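PDB 2C4N: ribonucleotide monophosphatase NagD from Escherichia coli, which removes phosphate from ribonucleoside monophosphates by hydrolysis, with magnesium as cofactor, and belongs to the HAD-like hydrolase superfamily. Local coordinates for residues 174-179 with 207-212; 196-201 with 215-220. All coordinates share one frame; numbering follows the deposited sequence.

Contact 1 (174-179 with 207-212). With PO4 (phosphate ion), chain C; PO4 (phosphate ion), chain D.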
# COMPACT_ATOMS: atom_id res chain seq x y z
N VAL A 174 -14.53 -11.26 7.52
CA VAL A 174 -15.82 -11.89 7.30
C VAL A 174 -16.91 -10.90 6.89
O VAL A 174 -17.77 -11.22 6.07
CB VAL A 174 -16.28 -12.66 8.57
CG1 VAL A 174 -17.69 -13.22 8.38
CG2 VAL A 174 -15.30 -13.79 8.87
N GLY A 175 -16.87 -9.70 7.46
CA GLY A 175 -17.90 -8.71 7.16
C GLY A 175 -17.79 -7.98 5.83
O GLY A 175 -16.87 -8.23 5.05
N LYS A 176 -18.73 -7.07 5.59
CA LYS A 176 -18.74 -6.27 4.36
C LYS A 176 -17.39 -5.56 4.27
O LYS A 176 -16.81 -5.20 5.29
CB LYS A 176 -19.86 -5.22 4.42
CG LYS A 176 -21.26 -5.78 4.55
CD LYS A 176 -22.26 -4.66 4.86
CE LYS A 176 -22.10 -4.14 6.28
NZ LYS A 176 -22.82 -2.85 6.49
N PRO A 177 -16.90 -5.29 3.05
CA PRO A 177 -17.45 -5.54 1.71
C PRO A 177 -17.35 -6.98 1.19
O PRO A 177 -17.71 -7.24 0.04
CB PRO A 177 -16.69 -4.56 0.84
CG PRO A 177 -15.34 -4.56 1.46
CD PRO A 177 -15.65 -4.50 2.95
N SER A 178 -16.88 -7.90 2.01
CA SER A 178 -16.76 -9.28 1.59
C SER A 178 -18.15 -9.83 1.22
O SER A 178 -19.09 -9.73 2.00
CB SER A 178 -16.15 -10.13 2.71
OG SER A 178 -16.20 -11.50 2.39
N PRO A 179 -18.28 -10.41 0.02
CA PRO A 179 -19.57 -10.96 -0.41
C PRO A 179 -20.01 -12.17 0.42
O PRO A 179 -21.20 -12.47 0.50
CB PRO A 179 -19.31 -11.33 -1.87
CG PRO A 179 -18.23 -10.38 -2.28
CD PRO A 179 -17.31 -10.40 -1.09
N ILE A 207 -23.47 -1.77 -0.66
CA ILE A 207 -23.73 -1.87 -2.08
C ILE A 207 -22.73 -2.74 -2.83
O ILE A 207 -23.13 -3.60 -3.62
CB ILE A 207 -23.78 -0.46 -2.71
CG1 ILE A 207 -24.66 0.45 -1.84
CG2 ILE A 207 -24.35 -0.55 -4.12
CD1 ILE A 207 -26.10 -0.04 -1.64
N LEU A 208 -21.44 -2.55 -2.56
CA LEU A 208 -20.40 -3.34 -3.21
C LEU A 208 -20.59 -4.83 -2.92
O LEU A 208 -20.52 -5.66 -3.83
CB LEU A 208 -19.02 -2.89 -2.73
CG LEU A 208 -17.80 -3.66 -3.25
CD1 LEU A 208 -17.75 -3.60 -4.77
CD2 LEU A 208 -16.53 -3.08 -2.65
N ALA A 209 -20.85 -5.17 -1.66
CA ALA A 209 -21.05 -6.57 -1.29
C ALA A 209 -22.30 -7.14 -1.94
O ALA A 209 -22.27 -8.24 -2.51
CB ALA A 209 -21.13 -6.71 0.22
N GLY A 210 -23.41 -6.40 -1.86
CA GLY A 210 -24.64 -6.88 -2.45
C GLY A 210 -24.49 -7.12 -3.94
O GLY A 210 -24.91 -8.15 -4.47
N PHE A 211 -23.88 -6.16 -4.62
CA PHE A 211 -23.67 -6.26 -6.06
C PHE A 211 -22.86 -7.50 -6.45
O PHE A 211 -23.24 -8.25 -7.35
CB PHE A 211 -22.96 -5.00 -6.57
CG PHE A 211 -22.56 -5.08 -8.00
CD1 PHE A 211 -21.29 -5.49 -8.37
CD2 PHE A 211 -23.50 -4.81 -9.00
CE1 PHE A 211 -20.94 -5.64 -9.71
CE2 PHE A 211 -23.17 -4.95 -10.34
CZ PHE A 211 -21.89 -5.37 -10.69
N GLN A 212 -21.75 -7.70 -5.76
CA GLN A 212 -20.90 -8.85 -6.04
C GLN A 212 -21.59 -10.18 -5.74
O GLN A 212 -21.27 -11.19 -6.37
CB GLN A 212 -19.61 -8.75 -5.22
CG GLN A 212 -18.77 -7.55 -5.60
CD GLN A 212 -17.34 -7.91 -5.89
OE1 GLN A 212 -16.44 -7.60 -5.11
NE2 GLN A 212 -17.12 -8.59 -7.00
P PO4 C . -19.77 -0.44 7.36
O1 PO4 C . -20.33 -0.64 8.72
O2 PO4 C . -19.45 1.00 7.16
O3 PO4 C . -18.54 -1.24 7.20
O4 PO4 C . -20.76 -0.86 6.34
P PO4 D . -23.27 -1.04 10.06
O1 PO4 D . -24.55 -1.55 10.60
O2 PO4 D . -22.61 -2.10 9.25
O3 PO4 D . -23.52 0.14 9.21
O4 PO4 D . -22.38 -0.65 11.19

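Contact 2 (196-201 with 215-220). With MG (magnesium ion), chain B.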
# COMPACT_ATOMS: atom_id res chain seq x y z
N THR A 196 -33.48 -11.40 -3.64
CA THR A 196 -33.14 -10.67 -2.42
C THR A 196 -32.57 -9.30 -2.73
O THR A 196 -31.82 -9.12 -3.68
CB THR A 196 -32.13 -11.46 -1.57
OG1 THR A 196 -32.66 -12.76 -1.29
CG2 THR A 196 -31.86 -10.73 -0.25
N VAL A 197 -32.96 -8.33 -1.91
CA VAL A 197 -32.47 -6.97 -2.06
C VAL A 197 -31.75 -6.62 -0.77
O VAL A 197 -32.09 -7.14 0.30
CB VAL A 197 -33.63 -5.96 -2.26
CG1 VAL A 197 -34.56 -5.98 -1.05
CG2 VAL A 197 -33.09 -4.56 -2.49
N ILE A 198 -30.73 -5.79 -0.86
CA ILE A 198 -30.04 -5.34 0.33
C ILE A 198 -30.18 -3.83 0.35
O ILE A 198 -30.07 -3.18 -0.69
CB ILE A 198 -28.53 -5.72 0.35
CG1 ILE A 198 -27.87 -5.08 1.58
CG2 ILE A 198 -27.85 -5.27 -0.94
CD1 ILE A 198 -26.48 -5.62 1.87
N VAL A 199 -30.48 -3.29 1.52
CA VAL A 199 -30.63 -1.85 1.69
C VAL A 199 -29.45 -1.39 2.54
O VAL A 199 -29.20 -1.96 3.60
CB VAL A 199 -31.95 -1.48 2.42
CG1 VAL A 199 -32.07 0.03 2.56
CG2 VAL A 199 -33.15 -2.05 1.67
N GLY A 200 -28.72 -0.38 2.08
CA GLY A 200 -27.59 0.10 2.84
C GLY A 200 -27.27 1.55 2.56
O GLY A 200 -27.77 2.12 1.59
N ASP A 201 -26.42 2.15 3.40
CA ASP A 201 -26.05 3.55 3.24
C ASP A 201 -24.62 3.75 2.76
O ASP A 201 -24.23 4.88 2.43
CB ASP A 201 -26.23 4.30 4.56
CG ASP A 201 -25.30 3.78 5.63
OD1 ASP A 201 -25.34 2.56 5.88
OD2 ASP A 201 -24.53 4.58 6.21
N LEU A 215 -27.13 -9.49 -5.70
CA LEU A 215 -28.37 -8.94 -5.18
C LEU A 215 -28.76 -7.60 -5.78
O LEU A 215 -27.91 -6.85 -6.27
CB LEU A 215 -28.29 -8.74 -3.66
CG LEU A 215 -28.53 -9.88 -2.67
CD1 LEU A 215 -27.48 -10.96 -2.84
CD2 LEU A 215 -28.49 -9.32 -1.26
N GLU A 216 -30.06 -7.30 -5.74
CA GLU A 216 -30.54 -6.01 -6.19
C GLU A 216 -30.16 -5.14 -5.00
O GLU A 216 -30.19 -5.60 -3.86
CB GLU A 216 -32.06 -6.02 -6.37
CG GLU A 216 -32.53 -6.56 -7.72
CD GLU A 216 -34.02 -6.40 -7.93
OE1 GLU A 216 -34.72 -5.93 -7.00
OE2 GLU A 216 -34.50 -6.75 -9.03
N THR A 217 -29.79 -3.89 -5.25
CA THR A 217 -29.38 -3.01 -4.17
C THR A 217 -30.14 -1.70 -4.09
O THR A 217 -30.53 -1.13 -5.11
CB THR A 217 -27.88 -2.67 -4.30
OG1 THR A 217 -27.66 -2.04 -5.57
CG2 THR A 217 -27.03 -3.94 -4.23
N ILE A 218 -30.34 -1.22 -2.87
CA ILE A 218 -31.01 0.05 -2.64
C ILE A 218 -30.12 0.88 -1.73
O ILE A 218 -29.80 0.47 -0.61
CB ILE A 218 -32.37 -0.11 -1.93
CG1 ILE A 218 -33.33 -0.90 -2.82
CG2 ILE A 218 -32.97 1.28 -1.64
CD1 ILE A 218 -34.71 -1.10 -2.20
N LEU A 219 -29.70 2.04 -2.22
CA LEU A 219 -28.87 2.92 -1.42
C LEU A 219 -29.74 4.01 -0.80
O LEU A 219 -30.52 4.64 -1.49
CB LEU A 219 -27.82 3.61 -2.31
CG LEU A 219 -26.99 4.72 -1.64
CD1 LEU A 219 -25.95 4.11 -0.70
CD2 LEU A 219 -26.29 5.55 -2.71
N VAL A 220 -29.62 4.20 0.51
CA VAL A 220 -30.35 5.29 1.15
C VAL A 220 -29.30 6.35 1.41
O VAL A 220 -28.12 6.02 1.59
CB VAL A 220 -31.03 4.86 2.49
CG1 VAL A 220 -32.22 3.98 2.20
CG2 VAL A 220 -30.03 4.15 3.40
MG MG B . -24.35 1.48 7.61
O HOH W 1 -22.89 3.26 8.02
O HOH W 2 -23.03 0.56 5.95

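Contact 1 (174-179 with 207-212)
Pro177, Pro179 and the backbone between them pack against Leu208, Ala209 and Gln212 in a small, mostly apolar contact, where the loop after strand 172-173 crosses the flank of helix 203-212. Ala209 sits at its middle. Its methyl group CB meets the carbonyl oxygen Pro177 O at 3.5 Å; alanine, with this single methyl, suits so close an approach of loop backbone to helix. The two proline rings touch the helix about one turn apart. Pro177 CB rests on Leu208 CD2 at 3.8 Å, a branch carried to the loop because Leu208 CG stands anti to its backbone N (chi1 177°). Pro179 CG reaches Gln212 CB at 3.6 Å. The peptide bond between Lys176 and Pro177 is cis, a form proline tolerates well, and it bends the chain sharply just before the packed rings.

Lys176 barely brushes the helix; its chain, kinked at chi3 (-72°), leads away into the active site. There NZ hydrogen-bonds O4 of the chain C phosphate and O2 of the chain D phosphate, each at 2.9 Å, and forms salt bridges with Asp9 and Asp206. A methionine in its place would probably leave Asp206 and Asp9 without the lysine's charge, although Asp9 would keep the magnesium ion, and the phosphates with one grip fewer. Both ions probably came from the crystallisation liquor, yet they lie where substrate is expected, consistent with the substrate-binding role inferred for Lys176. A loop lysine directed at aspartates and phosphate corresponds to the third sequence motif of HAD phosphatases.

Contact 2 (196-201 with 215-220)
The carbonyl oxygen of Ile218 is gripped twice from strand 196-200: Gly200 N donates a hydrogen bond of 3.0 Å, nearly straight at 164°, and Val199 CA adds a CH···O contact at 3.4 Å. Ile198 O is held in the same double fashion, by Ile218 N at 2.9 Å and by the CA of Thr217. With the bonds from Glu216 N to Thr196 O, Ile198 N to Glu216 O and Val220 N to Gly200 O, these pair the N-H and C=O groups that face each other; those of Val197 and Val199 turn to strand 5-9. The strands are the two arms of a beta-alpha-beta unit, with helix 203-212 between them in sequence, inside the Rossmann-like parallel sheet of the HAD core.

On one face Val197 CG2 touches Ile218 CG1 at 3.7 Å, while Val199 CG1 meets Val220 CG1 at 4.0 Å, the two side chains nearly perpendicular. Beta-branched residues suit this setting, since they favour extended backbone and fill the sheet surface. On the other face the methyls Ile198 CG2 and Thr217 CG2 abut at 3.6 Å. Just past the end of the strand, in the loop, stands Asp201, whose OD1 binds the magnesium ion at 2.3 Å, alongside Asp9, the backbone O of Asp11, a phosphate and two waters. Its other oxygen, OD2, accepts bonds from water 1 at 2.8 Å and from Val224 N, which together hold the carboxylate's rotation.

How the contacts relate
Helix 203-212, one side of contact 1, connects the two strands of contact 2, so the contacts share one beta-alpha-beta unit and their centres lie about 11 Å apart. They also touch: Gly210 CA packs on Ile198 CG2, and Leu215 N probably hydrogen-bonds Gly210 O. Both are largely buried. Contact 2 is sheet interior, held by regular backbone bonding and apolar branches, and meets no other subunit. Contact 1, on another flank of the helix, depends on van der Waals packing of prolines; some of its residues are partly exposed, and at the subunit boundary Pro179 also packs on Gln212 of the second subunit, and Gln212 on its Pro179. Each contact sends one residue, Lys176 or Asp201, into the same metal and phosphate site.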